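Local atomic coordinates of nitrogenase molybdenum-iron protein beta chain (Clostridium pasteurianum, PDB entry 4WES), a protein that forms, with its alpha chain partner, the molybdenum-iron component of nitrogenase, which reduces dinitrogen to ammonium, and shares an [8Fe-7S] cluster with that chain. Residues B[24-29]-B[53-58]; B[57-62]-B[417-422]; B[179-184]-B[202-207]; B[391-396]-B[413-418]. All blocks are in the same frame, centred on the assembly; numbering follows the deposited sequence. Where two conformers were deposited one is given.

Contact 1: residues B[24-29]-B[53-58]; sequences QPVGAM and RTVLSR
V26 and M29, one turn apart on helix 24-33, lean on V55, L56 and the backbone of R53 in helix 46-60, and what joins them is almost wholly apolar packing. V26 works through a single methyl. Its chi1 of 73° puts CG1 between the backbone N and the carbonyl carbon and leaves CG2 anti to N; CG2 drops between two neighbours, 3.7 Å from V55 CG1 and 3.8 Å from L56 CG. The two valines are set roughly perpendicular, whereas V26 and L56 run antiparallel alongside one another.

M29 reaches farther. CG leaves anti to the backbone N (chi1 -176°) and chi2 is extended too, which carries SD straight out to the other helix; a bend at chi3 then turns CE toward R53. The sulfur lies 3.7 Å from R53 N and 3.8 Å from L56 CD1, and R53 CG is 3.9 Å from M29 SD, so the thioether rests against the start of the R53 side chain and its backbone. R53 CB points away from helix 24-33, yet CG stays beside the thioether; the chain bends at chi3 and NE bonds A64 O.

The short helical segments cross at -62° with their axes 10.2 Å apart. P25, on the same turn as V26, touches the [8Fe-7S] cluster; C23, next to Q24 in the sequence, and C48, on helix 46-60, are cluster ligands. H103 at the end of strand 99-104 packs on M29 and A28, helix 146-161 borders V26 and A28, and Y82 of the alpha chain lies against V26.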
# COMPACT_ATOMS: atom_id res chain seq x y z
N GLN B 24 21.83 9.23 -20.66
CA GLN B 24 21.14 10.45 -21.09
C GLN B 24 19.91 10.26 -21.99
O GLN B 24 18.91 10.95 -21.75
CB GLN B 24 22.08 11.41 -21.86
CG GLN B 24 23.16 12.04 -21.01
CD GLN B 24 23.56 13.42 -21.52
OE1 GLN B 24 22.80 14.10 -22.22
NE2 GLN B 24 24.73 13.85 -21.09
N PRO B 25 19.97 9.45 -23.06
CA PRO B 25 18.93 9.60 -24.08
C PRO B 25 17.50 9.41 -23.62
O PRO B 25 16.62 10.13 -24.11
CB PRO B 25 19.37 8.63 -25.17
CG PRO B 25 20.90 8.60 -25.03
CD PRO B 25 21.09 8.59 -23.55
N VAL B 26 17.21 8.46 -22.73
CA VAL B 26 15.81 8.31 -22.33
C VAL B 26 15.29 9.60 -21.66
O VAL B 26 14.09 9.88 -21.74
CB VAL B 26 15.55 7.08 -21.44
CG1 VAL B 26 16.09 7.24 -20.02
CG2 VAL B 26 14.07 6.73 -21.43
N GLY B 27 16.16 10.33 -20.97
CA GLY B 27 15.72 11.59 -20.39
C GLY B 27 15.32 12.60 -21.44
O GLY B 27 14.37 13.35 -21.25
N ALA B 28 16.08 12.66 -22.52
CA ALA B 28 15.73 13.52 -23.65
C ALA B 28 14.46 13.04 -24.34
O ALA B 28 13.65 13.88 -24.79
CB ALA B 28 16.90 13.57 -24.64
N MET B 29 14.28 11.72 -24.47
CA MET B 29 13.08 11.16 -25.06
C MET B 29 11.85 11.56 -24.22
O MET B 29 10.82 11.96 -24.78
CB MET B 29 13.25 9.64 -25.17
CG MET B 29 12.12 8.94 -25.86
SD MET B 29 12.33 7.16 -26.01
CE MET B 29 13.68 7.08 -27.21
N ARG B 53 12.62 3.50 -25.40
CA ARG B 53 11.16 3.38 -25.51
C ARG B 53 10.62 2.35 -24.54
O ARG B 53 9.58 2.51 -23.92
CB ARG B 53 10.77 2.96 -26.94
CG ARG B 53 11.03 4.06 -27.98
CD ARG B 53 10.72 3.54 -29.38
NE ARG B 53 9.28 3.28 -29.48
CZ ARG B 53 8.72 2.39 -30.28
NH1 ARG B 53 9.42 1.71 -31.16
NH2 ARG B 53 7.41 2.20 -30.19
N THR B 54 11.33 1.22 -24.44
CA THR B 54 10.88 0.11 -23.61
C THR B 54 10.78 0.47 -22.16
O THR B 54 9.80 0.10 -21.48
CB THR B 54 11.80 -1.12 -23.84
OG1 THR B 54 11.59 -1.60 -25.18
CG2 THR B 54 11.54 -2.23 -22.86
N VAL B 55 11.79 1.14 -21.61
CA VAL B 55 11.75 1.44 -20.18
C VAL B 55 10.57 2.37 -19.88
O VAL B 55 9.92 2.25 -18.84
CB VAL B 55 13.09 1.95 -19.64
CG1 VAL B 55 13.42 3.33 -20.16
CG2 VAL B 55 13.10 1.94 -18.12
N LEU B 56 10.30 3.32 -20.77
CA LEU B 56 9.15 4.20 -20.57
C LEU B 56 7.83 3.41 -20.57
O LEU B 56 6.97 3.69 -19.72
CB LEU B 56 9.14 5.28 -21.64
CG LEU B 56 10.29 6.31 -21.53
CD1 LEU B 56 10.29 7.23 -22.75
CD2 LEU B 56 10.19 7.14 -20.25
N SER B 57 7.67 2.45 -21.48
CA SER B 57 6.45 1.64 -21.46
C SER B 57 6.37 0.76 -20.22
O SER B 57 5.27 0.55 -19.69
CB SER B 57 6.35 0.78 -22.71
OG SER B 57 6.09 1.56 -23.86
N ARG B 58 7.51 0.23 -19.76
CA ARG B 58 7.48 -0.60 -18.55
C ARG B 58 7.10 0.19 -17.30
O ARG B 58 6.49 -0.36 -16.37
CB ARG B 58 8.85 -1.29 -18.35
CG ARG B 58 9.11 -2.37 -19.35
CD ARG B 58 10.56 -2.89 -19.26
NE ARG B 58 10.74 -4.08 -20.08
CZ ARG B 58 11.93 -4.53 -20.50
NH1 ARG B 58 13.05 -3.96 -20.07
NH2 ARG B 58 11.96 -5.56 -21.33

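Contact 2: residues B[57-62]-B[417-422]; sequences SRHFKE and YGHYYN. With FE2 (Fe (II) ion), chain J.
Y420 lays its ring under the backbone turn that ends helix 46-60: F60 O sits over one face, 3.4 Å above the plane and offset toward the rim, while G418 CA comes against the opposite face. H59 O also approaches the ring obliquely, 3.5 Å from Y420 CD1. From the other end of the residue, Y420 CB meets the F60 ring at its edge, 3.7 Å from F60 CD1, as the two side chains pass alongside, pointing opposite ways.

The histidines form a T-shaped pair. H419 turns its edge to the face of H59, the planes at 83°, and places CE1 3.6 Å from H59 NE2. H59 extends to this spot with CG anti to its backbone N (chi1 176°), and its ND1 bonds I413 N. H419 NE2 also gives a weak, bent bond of 3.1 Å to H59 O.

K61, the first residue beyond the helix, with positive phi, runs its side chain roughly perpendicular to those of Y417 and Y420, with CG near Y420 OH. Its CE lies 3.8 Å from Y417 CE1, and NZ is held by R58 O and M414 O.

The iron(II) ion is bound by K61 O at 2.1 Å, by E62 OE2 and by two waters, one of which donates to F60 O; D301 and D305 of the second beta subunit complete the site. Three carboxylates, a carbonyl oxygen and two waters give an all-oxygen, six-ligand shell suited to a divalent cation, and because its ligands come from two beta subunits the ion bridges them directly.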
# COMPACT_ATOMS: atom_id res chain seq x y z
N SER B 57 7.67 2.45 -21.48
CA SER B 57 6.45 1.64 -21.46
C SER B 57 6.37 0.76 -20.22
O SER B 57 5.27 0.55 -19.69
CB SER B 57 6.35 0.78 -22.71
OG SER B 57 6.09 1.56 -23.86
N ARG B 58 7.51 0.23 -19.76
CA ARG B 58 7.48 -0.60 -18.55
C ARG B 58 7.10 0.19 -17.30
O ARG B 58 6.49 -0.36 -16.37
CB ARG B 58 8.85 -1.29 -18.35
CG ARG B 58 9.11 -2.37 -19.35
CD ARG B 58 10.56 -2.89 -19.26
NE ARG B 58 10.74 -4.08 -20.08
CZ ARG B 58 11.93 -4.53 -20.50
NH1 ARG B 58 13.05 -3.96 -20.07
NH2 ARG B 58 11.96 -5.56 -21.33
N HIS B 59 7.52 1.45 -17.23
CA HIS B 59 7.23 2.33 -16.11
C HIS B 59 5.78 2.80 -16.15
O HIS B 59 5.06 2.71 -15.16
CB HIS B 59 8.22 3.52 -16.13
CG HIS B 59 7.97 4.54 -15.07
ND1 HIS B 59 8.68 4.60 -13.90
CD2 HIS B 59 7.17 5.62 -15.09
CE1 HIS B 59 8.28 5.65 -13.22
NE2 HIS B 59 7.36 6.28 -13.92
N PHE B 60 5.35 3.34 -17.29
CA PHE B 60 4.04 4.00 -17.38
C PHE B 60 2.91 3.07 -17.81
O PHE B 60 1.74 3.48 -17.71
CB PHE B 60 4.13 5.17 -18.36
CG PHE B 60 4.89 6.33 -17.81
CD1 PHE B 60 4.34 7.08 -16.77
CD2 PHE B 60 6.14 6.71 -18.31
CE1 PHE B 60 5.04 8.14 -16.21
CE2 PHE B 60 6.83 7.78 -17.75
CZ PHE B 60 6.27 8.48 -16.69
N LYS B 61 3.22 1.88 -18.31
CA LYS B 61 2.22 0.99 -18.90
C LYS B 61 1.46 1.77 -19.98
O LYS B 61 0.23 1.73 -20.05
CB LYS B 61 1.29 0.36 -17.86
CG LYS B 61 2.01 -0.27 -16.68
CD LYS B 61 3.08 -1.29 -17.02
CE LYS B 61 3.57 -2.00 -15.78
NZ LYS B 61 4.88 -2.70 -16.05
N GLU B 62 2.22 2.42 -20.85
CA GLU B 62 1.71 3.26 -21.93
C GLU B 62 2.58 3.08 -23.14
O GLU B 62 3.77 2.73 -23.00
CB GLU B 62 1.72 4.74 -21.56
CG GLU B 62 0.72 5.18 -20.49
CD GLU B 62 -0.68 5.13 -21.06
OE1 GLU B 62 -1.08 6.15 -21.71
OE2 GLU B 62 -1.41 4.12 -20.86
N TYR B 417 0.91 -1.00 -10.70
CA TYR B 417 -0.09 -0.41 -11.60
C TYR B 417 -0.77 0.76 -10.94
O TYR B 417 -1.36 0.65 -9.88
CB TYR B 417 -1.14 -1.45 -12.00
CG TYR B 417 -0.50 -2.48 -12.89
CD1 TYR B 417 -0.56 -2.36 -14.24
CD2 TYR B 417 0.21 -3.57 -12.38
CE1 TYR B 417 0.05 -3.24 -15.10
CE2 TYR B 417 0.85 -4.45 -13.22
CZ TYR B 417 0.78 -4.31 -14.58
OH TYR B 417 1.37 -5.17 -15.47
N GLY B 418 -0.72 1.92 -11.61
CA GLY B 418 -1.39 3.12 -11.15
C GLY B 418 -0.55 4.12 -10.40
O GLY B 418 -1.03 5.22 -10.07
N HIS B 419 0.72 3.79 -10.15
CA HIS B 419 1.58 4.66 -9.37
C HIS B 419 1.74 6.01 -10.06
O HIS B 419 1.88 7.04 -9.39
CB HIS B 419 2.94 4.01 -9.10
CG HIS B 419 3.75 3.74 -10.32
ND1 HIS B 419 4.56 4.70 -10.87
CD2 HIS B 419 3.88 2.64 -11.10
CE1 HIS B 419 5.15 4.20 -11.95
NE2 HIS B 419 4.76 2.96 -12.10
N TYR B 420 1.68 5.99 -11.38
CA TYR B 420 1.89 7.17 -12.21
C TYR B 420 0.70 8.13 -12.19
O TYR B 420 0.79 9.21 -12.77
CB TYR B 420 2.26 6.76 -13.67
CG TYR B 420 1.55 5.51 -14.06
CD1 TYR B 420 2.21 4.29 -13.99
CD2 TYR B 420 0.21 5.49 -14.42
CE1 TYR B 420 1.56 3.10 -14.23
CE2 TYR B 420 -0.45 4.32 -14.68
CZ TYR B 420 0.22 3.11 -14.57
OH TYR B 420 -0.42 1.91 -14.73
N TYR B 421 -0.37 7.78 -11.48
CA TYR B 421 -1.46 8.70 -11.25
C TYR B 421 -1.31 9.47 -9.92
O TYR B 421 -2.13 10.32 -9.64
CB TYR B 421 -2.81 7.95 -11.29
CG TYR B 421 -3.11 7.27 -12.63
CD1 TYR B 421 -3.01 7.92 -13.88
CD2 TYR B 421 -3.48 5.97 -12.65
CE1 TYR B 421 -3.27 7.24 -15.06
CE2 TYR B 421 -3.77 5.31 -13.81
CZ TYR B 421 -3.63 5.92 -15.03
OH TYR B 421 -3.88 5.16 -16.22
N ASN B 422 -0.28 9.14 -9.12
CA ASN B 422 -0.13 9.81 -7.83
C ASN B 422 1.07 10.73 -7.80
O ASN B 422 2.20 10.36 -8.10
CB ASN B 422 -0.12 8.89 -6.60
CG ASN B 422 -0.20 7.41 -6.94
OD1 ASN B 422 0.65 6.63 -6.51
ND2 ASN B 422 -1.24 7.02 -7.68
FE FE2 J . -1.69 2.44 -19.74
O HOH W 1 -0.99 3.52 -18.05
O HOH W 2 -2.36 1.49 -21.45

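Contact 3: residues B[179-184]-B[202-207]; sequences VGPADM and PDTSGV
P202, after a cis peptide bond, starts the loop that follows strand 198-200 and meets M184 through its carbonyl: M184 CE stops 3.9 Å from P202 O, a buried oxygen with no partner in the model. Next, D203 brings OD1 to 3.7 Å from M184 CB. The same oxygen takes two bonds from S205, one from OG at 2.6 Å and one from N that arrives from above the carboxylate plane; the latter closes an Asx turn. D203 OD2 pairs with K188.

T204 is the main partner. Its OG1 lies 3.1 Å from M184 SD and 3.6 Å from P181 CB, and its N-H points almost straight at the sulfur in a weak bond of 3.4 Å. In M184, chi2 of 147°, short of fully extended, sets SD facing T204 N and OG1, while T204 OG1 is also bonded to Y30 OH. S205 finally packs its CA on P181 CB at 3.8 Å.

The contact lies in the beta-alpha-beta unit 172-175, 181-193, 198-200, joining the helix's first turn (N-cap G180) to the loop beyond strand 198-200, outermost of its sheet within this chain. Y30 of helix 24-33 covers P181 and M184, and helix 146-161 packs on P202.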
# COMPACT_ATOMS: atom_id res chain seq x y z
N VAL B 179 10.34 14.82 -13.39
CA VAL B 179 9.29 14.37 -12.52
C VAL B 179 8.22 13.74 -13.39
O VAL B 179 8.19 13.97 -14.59
CB VAL B 179 8.71 15.48 -11.62
CG1 VAL B 179 9.82 16.08 -10.75
CG2 VAL B 179 8.05 16.58 -12.43
N GLY B 180 7.32 12.99 -12.79
CA GLY B 180 6.30 12.30 -13.55
C GLY B 180 5.14 13.18 -13.95
O GLY B 180 4.95 14.28 -13.42
N PRO B 181 4.30 12.69 -14.85
CA PRO B 181 3.11 13.45 -15.28
C PRO B 181 2.20 13.80 -14.13
O PRO B 181 1.57 14.87 -14.17
CB PRO B 181 2.47 12.53 -16.34
CG PRO B 181 3.02 11.16 -16.06
CD PRO B 181 4.40 11.38 -15.54
N ALA B 182 2.07 12.96 -13.11
CA ALA B 182 1.25 13.32 -11.98
C ALA B 182 1.78 14.54 -11.26
O ALA B 182 1.03 15.35 -10.71
CB ALA B 182 1.08 12.17 -11.04
N ASP B 183 3.12 14.62 -11.16
CA ASP B 183 3.75 15.77 -10.52
C ASP B 183 3.57 17.03 -11.35
O ASP B 183 3.29 18.10 -10.82
CB ASP B 183 5.24 15.47 -10.31
CG ASP B 183 5.47 14.33 -9.34
OD1 ASP B 183 6.36 13.52 -9.63
OD2 ASP B 183 4.74 14.28 -8.33
N MET B 184 3.68 16.89 -12.69
CA MET B 184 3.36 18.02 -13.55
C MET B 184 1.92 18.48 -13.37
O MET B 184 1.67 19.69 -13.28
CB MET B 184 3.68 17.66 -15.01
CG MET B 184 5.18 17.53 -15.26
SD MET B 184 5.53 16.29 -16.49
CE MET B 184 7.30 16.56 -16.76
N PRO B 202 9.12 20.87 -20.19
CA PRO B 202 8.20 19.93 -20.84
C PRO B 202 7.00 19.60 -19.94
O PRO B 202 7.02 19.87 -18.73
CB PRO B 202 9.05 18.68 -21.09
CG PRO B 202 10.47 19.12 -20.84
CD PRO B 202 10.37 20.20 -19.82
N ASP B 203 5.97 19.00 -20.54
CA ASP B 203 4.78 18.59 -19.79
C ASP B 203 4.27 17.29 -20.39
O ASP B 203 3.68 17.30 -21.45
CB ASP B 203 3.72 19.70 -19.84
CG ASP B 203 2.44 19.31 -19.15
OD1 ASP B 203 2.41 18.29 -18.44
OD2 ASP B 203 1.44 20.06 -19.32
N THR B 204 4.52 16.17 -19.70
CA THR B 204 4.12 14.86 -20.20
C THR B 204 2.73 14.45 -19.69
O THR B 204 2.28 13.33 -19.97
CB THR B 204 5.13 13.79 -19.80
OG1 THR B 204 5.16 13.81 -18.38
CG2 THR B 204 6.51 14.10 -20.38
N SER B 205 2.05 15.32 -18.93
CA SER B 205 0.69 15.00 -18.53
C SER B 205 -0.20 14.92 -19.76
O SER B 205 -0.09 15.71 -20.70
CB SER B 205 0.16 15.99 -17.50
OG SER B 205 0.00 17.28 -18.00
N GLY B 206 -1.08 13.93 -19.78
CA GLY B 206 -1.86 13.66 -20.96
C GLY B 206 -1.07 13.04 -22.09
O GLY B 206 -1.58 12.98 -23.23
N VAL B 207 0.17 12.60 -21.82
CA VAL B 207 0.97 11.93 -22.83
C VAL B 207 1.41 10.53 -22.31
O VAL B 207 1.27 9.55 -23.04
CB VAL B 207 2.22 12.75 -23.24
CG1 VAL B 207 2.98 12.04 -24.36
CG2 VAL B 207 1.82 14.15 -23.67

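Contact 4: residues B[391-396]-B[413-418]; sequences SNTYGK and IMDRYG
T393 and D415 reach toward each other tip to tip, and hydrogen bonds carry much of what joins these two loops. T393 OG1 stands beside its own backbone N, anti to the carbonyl carbon (chi1 -69°), and works in both directions: it accepts from M414 N at 2.9 Å, a fairly straight bond, and donates to D415 OD1 at 2.8 Å. That donor comes from well above the carboxylate plane, 64° out of it. The threonine methyl CG2 meanwhile lies 3.6 Å from D415 CG.

Charge pairing uses the other carboxylate oxygen. K396 bends at chi3, which turns CE toward D415, and NZ ends 2.7 Å from D415 OD2, on the anti side and near the carboxylate plane; R408 NH2 pairs with the same oxygen. R416 adds charge nearby but bonds D415 through its carbonyl: NH1 gives a bond of 2.8 Å to D415 O, whereas its distance to OD2 is long and no N-H points there.

Apolar contact is left to M414 and Y394. M414 bends at chi3, and its CE comes 3.5 Å from Y394 OH and 3.8 Å from Y394 CE2. Y394 OH bonds W84 O of the alpha chain, and the W84 ring of that chain stacks on the ring of Y394.

D415 is therefore gripped on both oxygens in a buried place, and the surrounding cations would be expected to keep it ionised. K396 and R416 also pair with E446 of the second beta subunit, and R416 with its D443, so this salt-bridge network runs on into the beta-beta interface.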
# COMPACT_ATOMS: atom_id res chain seq x y z
N SER B 391 13.33 3.73 -3.15
CA SER B 391 14.07 3.70 -4.39
C SER B 391 13.17 3.28 -5.52
O SER B 391 12.00 2.97 -5.31
CB SER B 391 15.25 2.69 -4.32
OG SER B 391 14.80 1.33 -4.37
N ASN B 392 13.75 3.16 -6.72
CA ASN B 392 13.00 2.61 -7.84
C ASN B 392 12.87 1.10 -7.68
O ASN B 392 13.24 0.51 -6.65
CB ASN B 392 13.66 3.02 -9.17
CG ASN B 392 15.00 2.33 -9.41
OD1 ASN B 392 15.28 1.26 -8.89
ND2 ASN B 392 15.82 2.96 -10.26
N THR B 393 12.28 0.44 -8.69
CA THR B 393 12.00 -0.99 -8.62
C THR B 393 13.16 -1.84 -8.15
O THR B 393 12.96 -2.87 -7.48
CB THR B 393 11.44 -1.47 -9.96
OG1 THR B 393 10.13 -0.91 -10.14
CG2 THR B 393 11.36 -2.97 -10.11
N TYR B 394 14.38 -1.49 -8.55
CA TYR B 394 15.53 -2.36 -8.27
C TYR B 394 15.86 -2.48 -6.80
O TYR B 394 16.54 -3.43 -6.40
CB TYR B 394 16.74 -1.92 -9.11
CG TYR B 394 16.52 -2.22 -10.56
CD1 TYR B 394 16.62 -3.53 -11.03
CD2 TYR B 394 16.18 -1.23 -11.49
CE1 TYR B 394 16.39 -3.85 -12.36
CE2 TYR B 394 15.96 -1.56 -12.81
CZ TYR B 394 16.07 -2.84 -13.25
OH TYR B 394 15.87 -3.16 -14.58
N GLY B 395 15.32 -1.60 -5.97
CA GLY B 395 15.47 -1.78 -4.52
C GLY B 395 14.73 -3.00 -3.99
O GLY B 395 15.01 -3.44 -2.89
N LYS B 396 13.78 -3.54 -4.76
CA LYS B 396 12.96 -4.64 -4.25
C LYS B 396 13.78 -5.84 -3.85
O LYS B 396 13.38 -6.63 -2.99
CB LYS B 396 11.87 -5.06 -5.32
CG LYS B 396 12.42 -5.73 -6.55
CD LYS B 396 11.52 -5.83 -7.82
CE LYS B 396 10.41 -6.75 -7.68
NZ LYS B 396 9.42 -6.62 -8.74
N ILE B 413 9.85 2.70 -12.13
CA ILE B 413 8.99 1.85 -11.32
C ILE B 413 8.20 1.02 -12.33
O ILE B 413 7.34 1.56 -13.03
CB ILE B 413 8.05 2.65 -10.41
CG1 ILE B 413 8.84 3.57 -9.45
CG2 ILE B 413 7.16 1.71 -9.65
CD1 ILE B 413 7.95 4.56 -8.74
N MET B 414 8.53 -0.27 -12.42
CA MET B 414 8.09 -1.11 -13.54
C MET B 414 7.23 -2.28 -13.08
O MET B 414 6.92 -3.13 -13.91
CB MET B 414 9.29 -1.65 -14.32
CG MET B 414 10.15 -0.53 -14.88
SD MET B 414 11.54 -1.07 -15.85
CE MET B 414 12.61 -1.78 -14.61
N ASP B 415 6.84 -2.30 -11.81
CA ASP B 415 6.25 -3.50 -11.25
C ASP B 415 4.95 -3.24 -10.49
O ASP B 415 4.49 -4.14 -9.80
CB ASP B 415 7.26 -4.27 -10.38
CG ASP B 415 7.89 -3.46 -9.26
OD1 ASP B 415 7.81 -2.20 -9.27
OD2 ASP B 415 8.45 -4.11 -8.35
N ARG B 416 4.37 -2.06 -10.66
CA ARG B 416 3.07 -1.80 -10.01
C ARG B 416 2.18 -1.00 -10.98
O ARG B 416 2.67 -0.37 -11.92
CB ARG B 416 3.23 -1.07 -8.69
CG ARG B 416 3.91 -1.89 -7.58
CD ARG B 416 3.06 -3.08 -7.14
NE ARG B 416 3.59 -3.82 -6.00
CZ ARG B 416 4.48 -4.80 -6.09
NH1 ARG B 416 5.03 -5.15 -7.23
NH2 ARG B 416 4.87 -5.46 -5.01
N TYR B 417 0.91 -1.00 -10.70
CA TYR B 417 -0.09 -0.41 -11.60
C TYR B 417 -0.77 0.76 -10.94
O TYR B 417 -1.36 0.65 -9.88
CB TYR B 417 -1.14 -1.45 -12.00
CG TYR B 417 -0.50 -2.48 -12.89
CD1 TYR B 417 -0.56 -2.36 -14.24
CD2 TYR B 417 0.21 -3.57 -12.38
CE1 TYR B 417 0.05 -3.24 -15.10
CE2 TYR B 417 0.85 -4.45 -13.22
CZ TYR B 417 0.78 -4.31 -14.58
OH TYR B 417 1.37 -5.17 -15.47
N GLY B 418 -0.72 1.92 -11.61
CA GLY B 418 -1.39 3.12 -11.15
C GLY B 418 -0.55 4.12 -10.40
O GLY B 418 -1.03 5.22 -10.07

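In the fold
From the N terminus, contact 1 closes a short loop, bringing helix 46-60 back onto helix 24-33, with strand 38-43 between them in sequence. The end of helix 46-60 then opens contact 2, which shares S57 and R58 with contact 1 and spans 354 residues before closing on the loop ahead of helix 426-448. Within that span, contact 3 ties helix 181-193 to the loop after strand 198-200, and its P181 and A182 pack on F60 and residues 420-422. Contact 4 opens late in the span, joins the loops after strands 388-391 and 406-408, and ends on Y417 and G418, which contact 2 also uses. M414 packs back on V55 and R58 of contact 1.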